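Local coordinates for protein ribonuclease T2 (PDB 3T0O) that cleaves single-stranded RNA, preferentially between purine and uridine residues, degrading microbial RNA for sensing by TLR8 in innate immunity, at residues Ile40-Trp44 against Glu90-His94; Pro56-Ile62 against Gln107-Phe111. All blocks are in the same frame, centred on the assembly; numbering follows the deposited sequence. Where two conformers were deposited one is given.

Interaction 1: Ile40-Trp44 against Glu90-His94; sequences IHGLW and EWEKH
Residues Ile40-Trp44 of strand 39-45, extended except at His41, run beside one turn of helix 84-98, the short axes 8.9 Å apart at closest and crossing at -29°. The CA atoms of Gly42 and Glu90 lie 6.6 Å apart, those of Trp44 and His94 5.3 Å. His41, with a near-helical backbone (-86/-55), forms a classic beta bulge with Gly42 opposite Val16 of strand 12-18. Its t rotamer carries the imidazole to the helix side: CD2 approaches Glu90 OE2 to 3.7 Å, and a water bridges His41 NE2 (2.8 Å) and Glu90 OE2 (3.1 Å), while ND1 bonds to Gln174. Gly42 is fully extended (180/179); its CA lies 3.6 Å from Glu90 OE1, and a CB there would clash with that oxygen. Leu43 turns its side chain away, but its N reaches a second water (2.9 Å), which donates to Glu90 OE1 (2.8 Å). Trp44 (chi1 m) gives NE1 to Glu90 OE1, a 2.8 Å hydrogen bond, and stacks its five-membered ring face-to-face on the m-rotamer His94 ring, centroids 3.5 Å apart and planes at 17°. IHGLW and EWEKH belong to the two RNase T2 signature motifs. With OE1 taking the indole N-H and one water, and OE2 the other water, the Glu90 carboxylate lies between the His41 and His94 rings, consistent with acid-base catalysis by the histidines assisted by Glu90.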
ATOM      1  N   ILE A  40       3.421   2.065  -2.276  1.00  7.53           N
ATOM      2  CA  ILE A  40       2.720   0.817  -2.441  1.00  8.32           C
ATOM      3  C   ILE A  40       3.188  -0.229  -1.469  1.00  7.75           C
ATOM      4  O   ILE A  40       4.395  -0.501  -1.373  1.00 10.31           O
ATOM      5  CB  ILE A  40       2.955   0.271  -3.848  1.00  8.99           C
ATOM      6  CG1 ILE A  40       2.477   1.304  -4.872  1.00  8.26           C
ATOM      7  CG2 ILE A  40       2.206  -1.067  -3.961  1.00  9.30           C
ATOM      8  CD1 ILE A  40       2.916   0.926  -6.320  1.00 11.30           C
ATOM      9  N   HIS A  41       2.268  -0.800  -0.710  1.00  6.03           N
ATOM     10  CA  HIS A  41       2.567  -2.027  -0.004  1.00  7.33           C
ATOM     11  C   HIS A  41       2.305  -3.220  -0.921  1.00  8.39           C
ATOM     12  O   HIS A  41       3.224  -4.013  -1.197  1.00  9.42           O
ATOM     13  CB  HIS A  41       1.725  -2.084   1.216  1.00  8.51           C
ATOM     14  CG  HIS A  41       2.153  -3.179   2.121  1.00  9.53           C
ATOM     15  ND1 HIS A  41       1.684  -3.285   3.410  1.00  9.13           N
ATOM     16  CD2 HIS A  41       3.014  -4.203   1.932  1.00 10.13           C
ATOM     17  CE1 HIS A  41       2.215  -4.354   3.982  1.00 10.87           C
ATOM     18  NE2 HIS A  41       3.037  -4.931   3.122  1.00 11.33           N
ATOM     19  N   GLY A  42       1.090  -3.323  -1.479  1.00  8.50           N
ATOM     20  CA  GLY A  42       0.900  -4.324  -2.496  1.00  9.20           C
ATOM     21  C   GLY A  42      -0.531  -4.309  -3.013  1.00  9.71           C
ATOM     22  O   GLY A  42      -1.348  -3.498  -2.601  1.00  8.85           O
ATOM     23  N   LEU A  43      -0.780  -5.202  -3.972  1.00  8.85           N
ATOM     24  CA  LEU A  43      -2.062  -5.407  -4.555  1.00  9.67           C
ATOM     25  C   LEU A  43      -2.490  -6.818  -4.225  1.00 11.90           C
ATOM     26  O   LEU A  43      -1.935  -7.779  -4.740  1.00 12.27           O
ATOM     27  CB  LEU A  43      -1.987  -5.165  -6.071  1.00 10.50           C
ATOM     28  CG  LEU A  43      -3.315  -5.446  -6.760  1.00 12.66           C
ATOM     29  CD1 LEU A  43      -4.347  -4.420  -6.382  1.00 11.88           C
ATOM     30  CD2 LEU A  43      -3.108  -5.374  -8.320  1.00 14.06           C
ATOM     31  N   TRP A  44      -3.386  -6.925  -3.269  1.00 11.12           N
ATOM     32  CA  TRP A  44      -3.603  -8.240  -2.661  1.00 11.85           C
ATOM     33  C   TRP A  44      -4.972  -8.829  -2.952  1.00 12.17           C
ATOM     34  O   TRP A  44      -5.990  -8.194  -2.654  1.00 13.09           O
ATOM     35  CB  TRP A  44      -3.578  -8.041  -1.149  1.00 11.36           C
ATOM     36  CG  TRP A  44      -2.272  -7.531  -0.592  1.00  9.88           C
ATOM     37  CD1 TRP A  44      -1.116  -7.447  -1.178  1.00 10.86           C
ATOM     38  CD2 TRP A  44      -2.102  -7.092   0.752  1.00 11.21           C
ATOM     39  NE1 TRP A  44      -0.156  -6.917  -0.310  1.00 11.60           N
ATOM     40  CE2 TRP A  44      -0.776  -6.703   0.886  1.00 11.00           C
ATOM     41  CE3 TRP A  44      -2.956  -7.021   1.844  1.00 14.49           C
ATOM     42  CZ2 TRP A  44      -0.249  -6.207   2.085  1.00 14.25           C
ATOM     43  CZ3 TRP A  44      -2.437  -6.510   3.026  1.00 16.09           C
ATOM     44  CH2 TRP A  44      -1.162  -6.091   3.111  1.00 14.74           C
ATOM     45  N   GLU A  90       5.896 -10.178  -2.119  1.00 12.67           N
ATOM     46  CA  GLU A  90       4.612  -9.724  -2.627  1.00 13.28           C
ATOM     47  C   GLU A  90       4.186 -10.603  -3.781  1.00 12.44           C
ATOM     48  O   GLU A  90       2.990 -10.924  -3.920  1.00 13.85           O
ATOM     49  CB  GLU A  90       4.662  -8.288  -3.075  1.00 12.08           C
ATOM     50  CG  GLU A  90       4.819  -7.369  -1.806  1.00 14.33           C
ATOM     51  CD  GLU A  90       3.614  -7.401  -0.879  1.00 16.46           C
ATOM     52  OE1 GLU A  90       2.449  -7.367  -1.344  1.00 15.42           O
ATOM     53  OE2 GLU A  90       3.850  -7.485   0.346  1.00 21.22           O
ATOM     54  N   TRP A  91       5.124 -10.905  -4.693  1.00 13.30           N
ATOM     55  CA  TRP A  91       4.766 -11.794  -5.797  1.00 13.06           C
ATOM     56  C   TRP A  91       4.285 -13.168  -5.308  1.00 15.10           C
ATOM     57  O   TRP A  91       3.258 -13.686  -5.732  1.00 15.29           O
ATOM     58  CB  TRP A  91       5.956 -11.999  -6.743  1.00 13.10           C
ATOM     59  CG  TRP A  91       5.593 -13.093  -7.767  1.00 15.57           C
ATOM     60  CD1 TRP A  91       6.058 -14.395  -7.785  1.00 17.24           C
ATOM     61  CD2 TRP A  91       4.573 -13.019  -8.765  1.00 16.33           C
ATOM     62  NE1 TRP A  91       5.464 -15.078  -8.794  1.00 17.85           N
ATOM     63  CE2 TRP A  91       4.517 -14.277  -9.383  1.00 19.36           C
ATOM     64  CE3 TRP A  91       3.696 -12.010  -9.188  1.00 15.42           C
ATOM     65  CZ2 TRP A  91       3.621 -14.571 -10.448  1.00 19.00           C
ATOM     66  CZ3 TRP A  91       2.848 -12.290 -10.310  1.00 16.00           C
ATOM     67  CH2 TRP A  91       2.782 -13.553 -10.871  1.00 16.52           C
ATOM     68  N   GLU A  92       5.034 -13.785  -4.415  1.00 14.80           N
ATOM     69  CA  GLU A  92       4.798 -15.180  -4.032  0.50 15.76           C
ATOM     70  C   GLU A  92       3.501 -15.283  -3.196  1.00 15.20           C
ATOM     71  O   GLU A  92       2.637 -16.189  -3.408  1.00 17.84           O
ATOM     72  CB  GLU A  92       6.116 -15.752  -3.431  0.50 18.09           C
ATOM     73  CG  GLU A  92       7.221 -15.725  -4.551  0.50 17.78           C
ATOM     74  CD  GLU A  92       8.583 -16.396  -4.296  0.50 23.02           C
ATOM     75  OE1 GLU A  92       8.867 -16.813  -3.146  0.50 23.38           O
ATOM     76  OE2 GLU A  92       9.388 -16.513  -5.273  0.50 22.81           O
ATOM     77  N   LYS A  93       3.312 -14.277  -2.330  1.00 14.57           N
ATOM     78  CA  LYS A  93       2.146 -14.286  -1.473  1.00 15.67           C
ATOM     79  C   LYS A  93       0.889 -13.854  -2.198  1.00 15.41           C
ATOM     80  O   LYS A  93      -0.140 -14.442  -1.957  1.00 15.93           O
ATOM     81  CB  LYS A  93       2.364 -13.432  -0.243  1.00 16.79           C
ATOM     82  CG  LYS A  93       1.277 -13.566   0.849  1.00 23.23           C
ATOM     83  CD  LYS A  93       1.663 -12.715   2.074  1.00 31.19           C
ATOM     84  CE  LYS A  93       0.890 -13.100   3.345  1.00 36.10           C
ATOM     85  NZ  LYS A  93       1.288 -14.458   3.899  1.00 39.66           N
ATOM     86  N   HIS A  94       0.978 -12.848  -3.062  1.00 12.74           N
ATOM     87  CA  HIS A  94      -0.212 -12.207  -3.583  1.00 14.07           C
ATOM     88  C   HIS A  94      -0.342 -12.306  -5.090  1.00 14.45           C
ATOM     89  O   HIS A  94      -1.415 -12.602  -5.609  1.00 13.50           O
ATOM     90  CB  HIS A  94      -0.214 -10.716  -3.178  1.00 12.90           C
ATOM     91  CG  HIS A  94      -0.177 -10.517  -1.697  1.00 13.12           C
ATOM     92  ND1 HIS A  94      -1.174 -10.956  -0.856  1.00 14.59           N
ATOM     93  CD2 HIS A  94       0.800 -10.000  -0.907  1.00 14.04           C
ATOM     94  CE1 HIS A  94      -0.837 -10.663   0.396  1.00 14.15           C
ATOM     95  NE2 HIS A  94       0.351 -10.074   0.386  1.00 14.41           N
TER
HETATM   96  O   HOH W   1       4.990  -6.968   3.172  1.00 25.98           O
HETATM   97  O   HOH W   2       1.591  -6.915  -3.926  1.00 10.56           O

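Interaction 2: Pro56-Ile62 against Gln107-Phe111; sequences PFNLEEI and QKKYF
Gln107, in the first turn of helix 107-121, is the residue on which the loop Pro56-Ile62 closes. Its CA-to-CB bond points toward the loop, and the m, t rotamer brings both ends of the amide to extended backbone: NE2 donates to Pro56 O, and OE1 accepts from Asn58 N, both bonds 2.8 Å long. The carboxamide thus satisfies the peptide groups flanking Phe57, whose own N is bonded to Glu92 of helix 84-98. Beyond Asn58 the chain curls into a 3-10 turn at 59-61, with Glu61 N bonded to Asn58 O and Ile62 N to Leu59 O, each at 3.0 Å; Asn58 ND2 adds a weak bond to Glu61 OE2 at 3.3 Å, and Asn58 OD1 accepts a weak one from Glu60 N (3.2 Å). In the alpha/beta fold of RNase T2 this packs the connection between strand 39-45 and helix 66-72 onto the start of a later helix, where amides lack a preceding turn. Glu61 (chi1 m, chi2 t) serves two of them through water: one water joins OE1 (2.5 Å) to Gln107 N (2.9 Å), another joins OE1 (2.7 Å) to Lys108 N (2.8 Å). Lys109 N is met by Ser106 OG instead. A third water links Glu61 O (3.2 Å) with Lys108 NZ (3.1 Å), an ammonium that also makes a weak, long ion pair with Asp64. Ile62, its CA 5.1 Å from that of Lys108, sets CD1 over a face of the Phe111 ring and CG2 3.9 Å from Phe111 CD2; Phe57 CE1 approaches Phe111 CE2 to 3.8 Å, the ring planes oblique at 67°.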
ATOM      1  N   PRO A  56       8.198 -18.916  -9.016  1.00 25.17           N
ATOM      2  CA  PRO A  56       8.983 -17.984  -8.239  1.00 24.14           C
ATOM      3  C   PRO A  56       9.067 -16.612  -8.885  1.00 23.17           C
ATOM      4  O   PRO A  56       8.990 -16.461 -10.120  1.00 25.02           O
ATOM      5  CB  PRO A  56      10.359 -18.636  -8.199  1.00 26.32           C
ATOM      6  CG  PRO A  56      10.391 -19.487  -9.465  1.00 28.75           C
ATOM      7  CD  PRO A  56       9.013 -20.025  -9.534  1.00 25.87           C
ATOM      8  N   PHE A  57       9.253 -15.640  -8.010  1.00 21.31           N
ATOM      9  CA  PHE A  57       9.589 -14.282  -8.446  1.00 19.37           C
ATOM     10  C   PHE A  57      10.828 -14.329  -9.326  1.00 22.15           C
ATOM     11  O   PHE A  57      11.787 -15.051  -9.024  1.00 24.12           O
ATOM     12  CB  PHE A  57       9.893 -13.451  -7.224  1.00 19.30           C
ATOM     13  CG  PHE A  57      10.186 -12.033  -7.530  1.00 17.40           C
ATOM     14  CD1 PHE A  57       9.248 -11.248  -8.182  1.00 16.91           C
ATOM     15  CD2 PHE A  57      11.465 -11.510  -7.296  1.00 19.70           C
ATOM     16  CE1 PHE A  57       9.536  -9.897  -8.526  1.00 17.55           C
ATOM     17  CE2 PHE A  57      11.748 -10.170  -7.602  1.00 17.90           C
ATOM     18  CZ  PHE A  57      10.811  -9.354  -8.187  1.00 20.01           C
ATOM     19  N   ASN A  58      10.788 -13.530 -10.390  1.00 22.55           N
ATOM     20  CA  ASN A  58      11.902 -13.439 -11.326  1.00 24.37           C
ATOM     21  C   ASN A  58      12.084 -11.934 -11.626  1.00 25.05           C
ATOM     22  O   ASN A  58      11.356 -11.319 -12.418  1.00 24.82           O
ATOM     23  CB  ASN A  58      11.599 -14.242 -12.585  1.00 26.41           C
ATOM     24  CG  ASN A  58      12.729 -14.193 -13.582  1.00 30.03           C
ATOM     25  OD1 ASN A  58      13.709 -13.479 -13.361  1.00 34.29           O
ATOM     26  ND2 ASN A  58      12.607 -14.942 -14.691  1.00 34.06           N
ATOM     27  N   LEU A  59      13.077 -11.355 -10.971  1.00 24.25           N
ATOM     28  CA  LEU A  59      13.337  -9.942 -11.108  1.00 23.63           C
ATOM     29  C   LEU A  59      13.519  -9.499 -12.571  1.00 24.02           C
ATOM     30  O   LEU A  59      13.055  -8.448 -12.998  1.00 23.09           O
ATOM     31  CB  LEU A  59      14.533  -9.583 -10.228  1.00 24.99           C
ATOM     32  CG  LEU A  59      14.870  -8.101 -10.111  1.00 27.69           C
ATOM     33  CD1 LEU A  59      13.724  -7.347  -9.447  1.00 25.95           C
ATOM     34  CD2 LEU A  59      16.183  -8.006  -9.234  1.00 29.80           C
ATOM     35  N   GLU A  60      14.201 -10.335 -13.335  1.00 26.79           N
ATOM     36  CA  GLU A  60      14.428 -10.063 -14.748  1.00 28.03           C
ATOM     37  C   GLU A  60      13.162  -9.700 -15.522  1.00 28.03           C
ATOM     38  O   GLU A  60      13.199  -8.870 -16.436  1.00 29.08           O
ATOM     39  CB  GLU A  60      15.117 -11.274 -15.395  1.00 29.62           C
ATOM     40  CG  GLU A  60      16.528 -11.465 -14.878  1.00 34.61           C
ATOM     41  N   GLU A  61      12.022 -10.301 -15.142  1.00 27.49           N
ATOM     42  CA  GLU A  61      10.750 -10.078 -15.838  1.00 26.02           C
ATOM     43  C   GLU A  61      10.185  -8.696 -15.678  1.00 24.84           C
ATOM     44  O   GLU A  61       9.394  -8.228 -16.523  1.00 26.21           O
ATOM     45  CB  GLU A  61       9.730 -11.074 -15.330  1.00 25.66           C
ATOM     46  CG  GLU A  61      10.046 -12.453 -15.845  1.00 29.22           C
ATOM     47  CD  GLU A  61       9.001 -13.483 -15.442  1.00 33.29           C
ATOM     48  OE1 GLU A  61       7.814 -13.124 -15.409  1.00 32.41           O
ATOM     49  OE2 GLU A  61       9.378 -14.640 -15.175  1.00 36.93           O
ATOM     50  N   ILE A  62      10.587  -8.030 -14.606  1.00 23.22           N
ATOM     51  CA  ILE A  62      10.060  -6.672 -14.318  1.00 22.14           C
ATOM     52  C   ILE A  62      11.169  -5.620 -14.400  1.00 21.37           C
ATOM     53  O   ILE A  62      11.042  -4.530 -13.866  1.00 20.82           O
ATOM     54  CB  ILE A  62       9.363  -6.596 -12.961  1.00 20.93           C
ATOM     55  CG1 ILE A  62      10.302  -6.953 -11.806  1.00 18.87           C
ATOM     56  CG2 ILE A  62       8.105  -7.520 -12.965  1.00 22.31           C
ATOM     57  CD1 ILE A  62       9.689  -6.449 -10.402  1.00 20.36           C
ATOM     58  N   GLN A 107       4.150 -11.770 -14.136  1.00 18.70           N
ATOM     59  CA  GLN A 107       4.804 -10.883 -13.214  1.00 17.13           C
ATOM     60  C   GLN A 107       4.794  -9.446 -13.725  1.00 16.61           C
ATOM     61  O   GLN A 107       4.490  -8.484 -12.963  1.00 16.00           O
ATOM     62  CB  GLN A 107       6.197 -11.372 -12.813  1.00 19.12           C
ATOM     63  CG  GLN A 107       6.043 -12.683 -12.035  1.00 19.13           C
ATOM     64  CD  GLN A 107       7.354 -13.283 -11.612  1.00 23.70           C
ATOM     65  OE1 GLN A 107       8.248 -12.559 -11.228  1.00 20.33           O
ATOM     66  NE2 GLN A 107       7.461 -14.647 -11.659  1.00 22.58           N
ATOM     67  N   LYS A 108       5.145  -9.266 -14.987  1.00 18.55           N
ATOM     68  CA  LYS A 108       5.212  -7.915 -15.506  1.00 17.18           C
ATOM     69  C   LYS A 108       3.843  -7.230 -15.472  1.00 17.90           C
ATOM     70  O   LYS A 108       3.743  -6.029 -15.195  1.00 18.19           O
ATOM     71  CB  LYS A 108       5.795  -7.925 -16.940  1.00 19.26           C
ATOM     72  CG  LYS A 108       5.865  -6.561 -17.533  1.00 25.30           C
ATOM     73  CD  LYS A 108       6.950  -5.721 -16.954  1.00 32.59           C
ATOM     74  CE  LYS A 108       7.287  -4.533 -17.956  1.00 37.57           C
ATOM     75  NZ  LYS A 108       7.767  -4.966 -19.297  1.00 43.48           N
ATOM     76  N   LYS A 109       2.803  -7.977 -15.787  1.00 17.57           N
ATOM     77  CA  LYS A 109       1.465  -7.392 -15.858  1.00 16.86           C
ATOM     78  C   LYS A 109       0.962  -7.066 -14.465  1.00 15.55           C
ATOM     79  O   LYS A 109       0.404  -5.993 -14.253  1.00 16.27           O
ATOM     80  CB  LYS A 109       0.503  -8.348 -16.581  1.00 17.05           C
ATOM     81  CG  LYS A 109       0.701  -8.278 -18.075  1.00 19.04           C
ATOM     82  CD  LYS A 109       0.001  -9.465 -18.797  1.00 21.59           C
ATOM     83  CE  LYS A 109      -1.501  -9.299 -18.760  1.00 23.30           C
ATOM     84  NZ  LYS A 109      -2.066 -10.430 -19.685  1.00 22.18           N
ATOM     85  N   TYR A 110       1.174  -7.968 -13.506  1.00 14.73           N
ATOM     86  CA  TYR A 110       0.783  -7.713 -12.150  1.00 12.99           C
ATOM     87  C   TYR A 110       1.499  -6.492 -11.556  1.00 13.29           C
ATOM     88  O   TYR A 110       0.876  -5.600 -10.999  1.00 12.38           O
ATOM     89  CB  TYR A 110       1.130  -8.983 -11.333  1.00 12.46           C
ATOM     90  CG  TYR A 110       0.966  -8.795  -9.861  1.00 13.28           C
ATOM     91  CD1 TYR A 110      -0.298  -8.771  -9.303  1.00 12.84           C
ATOM     92  CD2 TYR A 110       2.065  -8.619  -9.033  1.00 12.50           C
ATOM     93  CE1 TYR A 110      -0.477  -8.611  -7.926  1.00 12.46           C
ATOM     94  CE2 TYR A 110       1.879  -8.460  -7.667  1.00 15.80           C
ATOM     95  CZ  TYR A 110       0.589  -8.509  -7.148  1.00 14.04           C
ATOM     96  OH  TYR A 110       0.392  -8.344  -5.776  1.00 14.35           O
ATOM     97  N   PHE A 111       2.828  -6.501 -11.590  1.00 12.95           N
ATOM     98  CA  PHE A 111       3.504  -5.371 -11.017  1.00 12.76           C
ATOM     99  C   PHE A 111       3.235  -4.101 -11.825  1.00 12.83           C
ATOM    100  O   PHE A 111       3.084  -3.029 -11.205  1.00 12.20           O
ATOM    101  CB  PHE A 111       5.013  -5.657 -10.915  1.00 13.22           C
ATOM    102  CG  PHE A 111       5.349  -6.559  -9.796  1.00 12.84           C
ATOM    103  CD1 PHE A 111       5.456  -6.067  -8.507  1.00 15.53           C
ATOM    104  CD2 PHE A 111       5.649  -7.897 -10.022  1.00 14.41           C
ATOM    105  CE1 PHE A 111       5.808  -6.949  -7.457  1.00 15.36           C
ATOM    106  CE2 PHE A 111       5.969  -8.765  -9.000  1.00 15.81           C
ATOM    107  CZ  PHE A 111       6.065  -8.306  -7.725  1.00 14.25           C
TER
HETATM  108  O   HOH W   3       6.341 -11.217 -16.650  1.00  7.80           O
HETATM  109  O   HOH W   4       5.570 -14.132 -15.122  1.00  9.99           O
HETATM  110  O   HOH W   5      10.387  -5.455 -17.810  1.00 26.28           O

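The segments alternate along the chain, 40-44, 56-62, 90-94 and 107-111, so the two contacts interlock, their centres 12 Å apart on the same side of the molecule's centre. Interaction 1 joins the antiparallel sheet to helix 84-98; interaction 2 joins the loop that follows strand 39-45 to helix 107-121, the next helix in the chain. Two direct bonds, both probable hydrogen bonds, couple them: Tyr110 OH with Leu43 O at 2.6 Å, and Phe57 N with Glu92 OE2 at 2.9 Å. The Phe111 side chain reaches within about 5 Å of that of Glu90, so the more peripheral interaction 2 extends, through Phe111, to the edge of the probable active site.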